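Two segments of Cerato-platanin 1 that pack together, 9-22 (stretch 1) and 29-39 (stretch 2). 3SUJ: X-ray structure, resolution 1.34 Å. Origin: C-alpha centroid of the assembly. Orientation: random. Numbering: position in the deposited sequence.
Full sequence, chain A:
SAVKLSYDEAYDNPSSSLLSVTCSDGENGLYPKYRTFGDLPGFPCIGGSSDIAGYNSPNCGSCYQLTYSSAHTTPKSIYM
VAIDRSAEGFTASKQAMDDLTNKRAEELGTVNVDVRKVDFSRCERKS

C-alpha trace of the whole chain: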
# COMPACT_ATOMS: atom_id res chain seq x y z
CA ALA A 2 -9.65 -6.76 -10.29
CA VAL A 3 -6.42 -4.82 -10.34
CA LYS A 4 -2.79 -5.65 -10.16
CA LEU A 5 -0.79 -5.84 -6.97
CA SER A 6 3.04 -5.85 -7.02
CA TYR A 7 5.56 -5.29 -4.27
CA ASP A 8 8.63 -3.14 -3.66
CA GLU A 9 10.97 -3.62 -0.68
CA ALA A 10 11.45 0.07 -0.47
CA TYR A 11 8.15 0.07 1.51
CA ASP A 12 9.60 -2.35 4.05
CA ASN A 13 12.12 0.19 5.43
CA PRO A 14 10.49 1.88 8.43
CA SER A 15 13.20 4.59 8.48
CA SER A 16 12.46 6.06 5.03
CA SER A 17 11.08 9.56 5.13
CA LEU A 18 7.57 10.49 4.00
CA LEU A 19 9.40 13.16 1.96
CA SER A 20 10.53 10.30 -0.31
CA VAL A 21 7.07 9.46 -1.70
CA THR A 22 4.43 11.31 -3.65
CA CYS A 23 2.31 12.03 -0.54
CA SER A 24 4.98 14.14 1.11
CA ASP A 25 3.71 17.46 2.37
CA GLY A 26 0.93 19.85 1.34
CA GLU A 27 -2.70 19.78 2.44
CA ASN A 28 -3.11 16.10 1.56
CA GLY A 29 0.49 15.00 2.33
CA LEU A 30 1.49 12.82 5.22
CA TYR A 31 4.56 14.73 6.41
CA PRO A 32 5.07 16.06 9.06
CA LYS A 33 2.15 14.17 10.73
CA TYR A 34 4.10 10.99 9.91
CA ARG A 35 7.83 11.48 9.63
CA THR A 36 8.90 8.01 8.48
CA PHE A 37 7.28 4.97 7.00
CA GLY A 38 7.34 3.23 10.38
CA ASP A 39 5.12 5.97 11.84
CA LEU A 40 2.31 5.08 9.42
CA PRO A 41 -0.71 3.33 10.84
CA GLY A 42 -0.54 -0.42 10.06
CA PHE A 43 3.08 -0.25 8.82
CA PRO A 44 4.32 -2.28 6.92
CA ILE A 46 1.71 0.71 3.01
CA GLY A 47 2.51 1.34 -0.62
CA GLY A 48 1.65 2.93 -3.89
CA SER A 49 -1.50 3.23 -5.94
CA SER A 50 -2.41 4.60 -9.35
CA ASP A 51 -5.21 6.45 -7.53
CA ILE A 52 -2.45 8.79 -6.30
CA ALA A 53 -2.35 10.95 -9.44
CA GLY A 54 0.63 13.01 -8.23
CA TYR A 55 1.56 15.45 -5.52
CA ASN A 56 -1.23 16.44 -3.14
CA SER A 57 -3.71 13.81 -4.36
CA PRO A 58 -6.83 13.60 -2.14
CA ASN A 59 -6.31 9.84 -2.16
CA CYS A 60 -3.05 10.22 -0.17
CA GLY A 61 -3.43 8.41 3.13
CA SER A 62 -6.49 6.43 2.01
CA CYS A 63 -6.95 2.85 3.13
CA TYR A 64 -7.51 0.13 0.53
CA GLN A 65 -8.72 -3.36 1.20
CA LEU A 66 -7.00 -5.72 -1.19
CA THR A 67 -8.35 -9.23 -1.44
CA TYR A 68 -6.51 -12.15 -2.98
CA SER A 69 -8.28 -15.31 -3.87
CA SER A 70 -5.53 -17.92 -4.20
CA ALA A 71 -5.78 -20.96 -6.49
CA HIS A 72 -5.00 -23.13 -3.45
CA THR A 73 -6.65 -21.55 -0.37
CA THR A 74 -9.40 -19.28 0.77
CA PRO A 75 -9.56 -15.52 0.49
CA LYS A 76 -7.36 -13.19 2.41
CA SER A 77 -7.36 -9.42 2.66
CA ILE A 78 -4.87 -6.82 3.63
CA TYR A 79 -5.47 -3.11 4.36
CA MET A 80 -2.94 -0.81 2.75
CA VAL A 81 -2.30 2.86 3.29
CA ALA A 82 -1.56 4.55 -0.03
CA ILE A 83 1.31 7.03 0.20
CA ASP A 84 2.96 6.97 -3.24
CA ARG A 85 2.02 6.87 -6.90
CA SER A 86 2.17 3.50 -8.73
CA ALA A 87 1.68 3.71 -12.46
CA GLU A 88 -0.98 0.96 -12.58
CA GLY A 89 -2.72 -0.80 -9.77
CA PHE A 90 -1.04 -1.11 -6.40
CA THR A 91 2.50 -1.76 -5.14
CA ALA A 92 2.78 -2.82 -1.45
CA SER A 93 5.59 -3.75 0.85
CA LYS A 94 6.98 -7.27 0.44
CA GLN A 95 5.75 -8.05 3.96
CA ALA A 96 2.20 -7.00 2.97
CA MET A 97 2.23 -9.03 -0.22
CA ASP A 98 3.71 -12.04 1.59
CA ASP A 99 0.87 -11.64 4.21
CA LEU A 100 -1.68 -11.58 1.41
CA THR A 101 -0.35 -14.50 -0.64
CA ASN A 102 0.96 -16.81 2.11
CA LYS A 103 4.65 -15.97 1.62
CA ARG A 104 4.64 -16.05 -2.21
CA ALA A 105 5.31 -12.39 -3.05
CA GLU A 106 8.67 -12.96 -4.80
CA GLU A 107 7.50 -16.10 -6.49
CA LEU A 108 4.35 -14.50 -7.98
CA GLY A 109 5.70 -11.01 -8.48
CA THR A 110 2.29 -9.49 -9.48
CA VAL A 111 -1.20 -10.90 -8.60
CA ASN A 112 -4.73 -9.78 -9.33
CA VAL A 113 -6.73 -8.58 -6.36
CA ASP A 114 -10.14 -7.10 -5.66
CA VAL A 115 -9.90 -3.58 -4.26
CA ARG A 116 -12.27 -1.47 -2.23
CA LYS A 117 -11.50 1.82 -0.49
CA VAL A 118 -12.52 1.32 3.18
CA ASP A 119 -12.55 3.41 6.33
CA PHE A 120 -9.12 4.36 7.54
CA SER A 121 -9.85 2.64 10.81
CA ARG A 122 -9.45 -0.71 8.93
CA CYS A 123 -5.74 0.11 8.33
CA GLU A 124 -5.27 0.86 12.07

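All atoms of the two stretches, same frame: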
# COMPACT_ATOMS: atom_id res chain seq x y z
N GLU A 9 10.34 -3.63 -2.01
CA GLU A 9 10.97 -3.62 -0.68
C GLU A 9 11.36 -2.29 -0.18
O GLU A 9 11.61 -2.17 1.01
CB GLU A 9 12.17 -4.60 -0.67
CG GLU A 9 11.69 -6.00 -0.82
CD GLU A 9 12.77 -7.07 -0.57
OE1 GLU A 9 12.99 -7.34 0.58
OE2 GLU A 9 13.23 -7.69 -1.52
N ALA A 10 11.29 -1.26 -1.00
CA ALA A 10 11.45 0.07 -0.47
C ALA A 10 10.45 0.34 0.64
O ALA A 10 10.72 1.04 1.58
CB ALA A 10 11.34 1.13 -1.52
N TYR A 11 9.23 -0.23 0.52
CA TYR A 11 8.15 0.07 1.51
C TYR A 11 8.36 -0.71 2.78
O TYR A 11 7.67 -0.45 3.76
CB TYR A 11 6.77 -0.15 0.88
CG TYR A 11 6.48 0.70 -0.37
CD1 TYR A 11 6.50 2.14 -0.29
CD2 TYR A 11 6.14 0.13 -1.55
CE1 TYR A 11 6.24 2.93 -1.32
CE2 TYR A 11 5.84 0.91 -2.58
CZ TYR A 11 5.93 2.33 -2.47
OH TYR A 11 5.58 3.00 -3.65
N ASP A 12 9.31 -1.63 2.83
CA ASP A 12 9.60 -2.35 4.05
C ASP A 12 10.56 -1.66 5.01
O ASP A 12 10.77 -2.16 6.14
CB ASP A 12 10.19 -3.70 3.67
CG ASP A 12 9.15 -4.56 2.97
OD1 ASP A 12 8.48 -5.40 3.59
OD2 ASP A 12 9.01 -4.46 1.76
N ASN A 13 11.16 -0.56 4.59
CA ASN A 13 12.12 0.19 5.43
C ASN A 13 11.36 1.21 6.28
O ASN A 13 10.94 2.22 5.78
CB ASN A 13 13.12 0.91 4.54
CG ASN A 13 14.25 1.50 5.34
OD1 ASN A 13 14.12 1.65 6.58
ND2 ASN A 13 15.32 1.90 4.67
N PRO A 14 11.26 0.98 7.61
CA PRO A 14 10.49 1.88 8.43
C PRO A 14 11.16 3.23 8.56
O PRO A 14 10.50 4.21 8.95
CB PRO A 14 10.41 1.21 9.80
CG PRO A 14 11.70 0.37 9.85
CD PRO A 14 11.89 -0.14 8.39
N SER A 15 12.46 3.33 8.26
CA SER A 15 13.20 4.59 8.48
C SER A 15 13.10 5.53 7.32
O SER A 15 13.51 6.69 7.46
CB SER A 15 14.70 4.27 8.73
OG SER A 15 14.72 3.32 9.81
N SER A 16 12.55 5.11 6.15
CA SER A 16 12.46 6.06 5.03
C SER A 16 11.52 7.21 5.32
O SER A 16 10.50 7.04 6.01
CB SER A 16 12.00 5.30 3.78
OG SER A 16 13.01 4.36 3.46
N SER A 17 11.85 8.40 4.86
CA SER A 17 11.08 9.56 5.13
C SER A 17 9.79 9.63 4.29
O SER A 17 9.78 9.26 3.11
CB SER A 17 11.94 10.79 4.80
OG SER A 17 11.22 11.96 4.99
N LEU A 18 8.72 10.21 4.83
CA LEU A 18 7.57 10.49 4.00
C LEU A 18 7.87 11.52 2.93
O LEU A 18 7.14 11.65 1.95
CB LEU A 18 6.36 10.95 4.78
CG LEU A 18 5.40 9.82 5.22
CD1 LEU A 18 4.69 9.13 4.00
CD2 LEU A 18 6.08 8.83 6.11
N LEU A 19 8.96 12.27 3.06
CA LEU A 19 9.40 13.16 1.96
C LEU A 19 9.87 12.42 0.73
O LEU A 19 9.95 13.04 -0.34
CB LEU A 19 10.44 14.20 2.45
CG LEU A 19 9.95 15.08 3.56
CD1 LEU A 19 11.19 15.89 4.08
CD2 LEU A 19 8.76 15.94 3.13
N SER A 20 10.06 11.12 0.83
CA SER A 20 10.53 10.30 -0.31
C SER A 20 9.47 9.76 -1.25
O SER A 20 9.80 9.13 -2.25
CB SER A 20 11.37 9.12 0.18
OG SER A 20 10.60 8.07 0.76
N VAL A 21 8.19 10.00 -0.90
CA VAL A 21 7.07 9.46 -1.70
C VAL A 21 6.21 10.61 -2.17
O VAL A 21 6.33 11.77 -1.75
CB VAL A 21 6.30 8.42 -0.83
CG1 VAL A 21 7.17 7.22 -0.51
CG2 VAL A 21 5.75 9.10 0.43
N THR A 22 5.26 10.27 -3.01
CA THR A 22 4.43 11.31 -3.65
C THR A 22 3.66 12.09 -2.59
O THR A 22 3.49 13.33 -2.68
CB THR A 22 3.42 10.62 -4.60
OG1 THR A 22 4.10 9.78 -5.49
CG2 THR A 22 2.59 11.69 -5.32
N GLY A 29 -0.72 15.78 2.07
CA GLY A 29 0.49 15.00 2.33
C GLY A 29 0.54 14.49 3.73
O GLY A 29 -0.20 14.91 4.62
N LEU A 30 1.45 13.59 3.97
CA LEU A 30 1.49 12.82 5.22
C LEU A 30 2.59 13.28 6.14
O LEU A 30 2.57 12.89 7.32
CB LEU A 30 1.63 11.33 4.88
CG LEU A 30 0.39 10.83 4.13
CD1 LEU A 30 0.66 9.41 3.66
CD2 LEU A 30 -0.91 10.89 5.01
N TYR A 31 3.51 14.07 5.63
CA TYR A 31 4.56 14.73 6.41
C TYR A 31 4.09 16.17 6.73
O TYR A 31 3.59 16.89 5.86
CB TYR A 31 5.82 14.76 5.58
CG TYR A 31 7.05 15.17 6.30
CD1 TYR A 31 7.95 14.25 6.82
CD2 TYR A 31 7.35 16.53 6.41
CE1 TYR A 31 9.13 14.66 7.43
CE2 TYR A 31 8.48 16.94 7.06
CZ TYR A 31 9.37 16.00 7.54
OH TYR A 31 10.54 16.41 8.13
N PRO A 32 4.30 16.64 7.96
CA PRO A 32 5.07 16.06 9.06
C PRO A 32 4.24 15.25 10.06
O PRO A 32 4.82 14.81 11.04
CB PRO A 32 5.71 17.31 9.74
CG PRO A 32 4.71 18.39 9.41
CD PRO A 32 3.71 17.94 8.36
N LYS A 33 2.95 14.98 9.82
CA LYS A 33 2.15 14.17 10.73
C LYS A 33 2.83 12.80 10.94
O LYS A 33 2.91 12.27 12.07
CB LYS A 33 0.77 13.99 10.20
CG LYS A 33 -0.11 13.23 11.15
CD LYS A 33 -1.55 13.20 10.63
CE LYS A 33 -2.42 12.36 11.49
NZ LYS A 33 -3.84 12.34 11.02
N TYR A 34 3.31 12.21 9.85
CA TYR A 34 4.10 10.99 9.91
C TYR A 34 5.48 11.25 9.33
O TYR A 34 5.61 11.59 8.13
CB TYR A 34 3.41 9.92 9.11
CG TYR A 34 1.98 9.69 9.55
CD1 TYR A 34 1.67 9.01 10.71
CD2 TYR A 34 0.91 10.14 8.77
CE1 TYR A 34 0.35 8.81 11.10
CE2 TYR A 34 -0.41 9.93 9.14
CZ TYR A 34 -0.67 9.26 10.30
OH TYR A 34 -1.97 9.03 10.67
N ARG A 35 6.52 11.14 10.14
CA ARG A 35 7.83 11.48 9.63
C ARG A 35 8.49 10.40 8.74
O ARG A 35 9.14 10.69 7.75
CB ARG A 35 8.76 11.78 10.82
CG ARG A 35 8.31 13.14 11.41
N THR A 36 8.28 9.16 9.14
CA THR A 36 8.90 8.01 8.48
C THR A 36 7.83 6.97 8.18
O THR A 36 6.75 6.94 8.81
CB THR A 36 10.01 7.39 9.36
OG1 THR A 36 9.41 6.80 10.50
CG2 THR A 36 11.17 8.38 9.69
N PHE A 37 8.17 6.03 7.29
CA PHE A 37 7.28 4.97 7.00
C PHE A 37 6.80 4.23 8.24
O PHE A 37 5.60 3.84 8.33
CB PHE A 37 7.92 3.96 6.03
CG PHE A 37 8.13 4.45 4.60
CD1 PHE A 37 7.82 5.73 4.19
CD2 PHE A 37 8.70 3.55 3.71
CE1 PHE A 37 8.09 6.09 2.87
CE2 PHE A 37 8.91 3.94 2.40
CZ PHE A 37 8.64 5.20 1.98
N GLY A 38 7.72 3.97 9.17
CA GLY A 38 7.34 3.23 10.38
C GLY A 38 6.41 3.95 11.30
O GLY A 38 5.82 3.28 12.12
N ASP A 39 6.15 5.23 11.08
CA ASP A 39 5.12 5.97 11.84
C ASP A 39 3.74 5.78 11.25
O ASP A 39 2.72 6.16 11.88
CB ASP A 39 5.46 7.46 11.84
CG ASP A 39 6.80 7.72 12.53
OD1 ASP A 39 7.06 7.14 13.60
OD2 ASP A 39 7.65 8.41 11.99

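Two irregular segments are joined by three backbone hydrogen bonds and by two side chains, Phe37 and Leu18, that each bury themselves against the opposing stretch. The bonds run from Gly38 N to Pro14 O (2.8 Å), from Phe37 N to Ser16 O (2.8 Å) and from Leu18 N to Arg35 O (3.0 Å). The last two flank Ser17 and Thr36, which form a single beta bridge with their CA atoms 4.3 Å apart. Gly38 suits its place because a CB there would lie 2.8 Å from Pro14 CB, a clash.

Phe37 has the largest area covered by the other stretch, 166 Å². Ser16 CB sits over one face of its ring in a CH-pi contact, 3.7 Å from the centroid of the Phe37 ring. Val21 CG1 meets the ring edge at Phe37 CZ (3.5 Å). Tyr11 CD1 adds an apolar contact with Phe37 CE2 (4.0 Å).

Leu18 points toward stretch 2. Leu18 CD1 lies 3.9 Å from Leu30 CB, and Leu18 CD2 lies 4.0 Å from Phe37 CD1. Leu19, an exposed residue, lies over one face of the Tyr31 ring, with Leu19 CD2 3.6 Å from Tyr31 CD2.

Within stretch 2, Asp39 OD2 accepts hydrogen bonds from Thr36 N (3.0 Å) and Thr36 OG1 (2.8 Å).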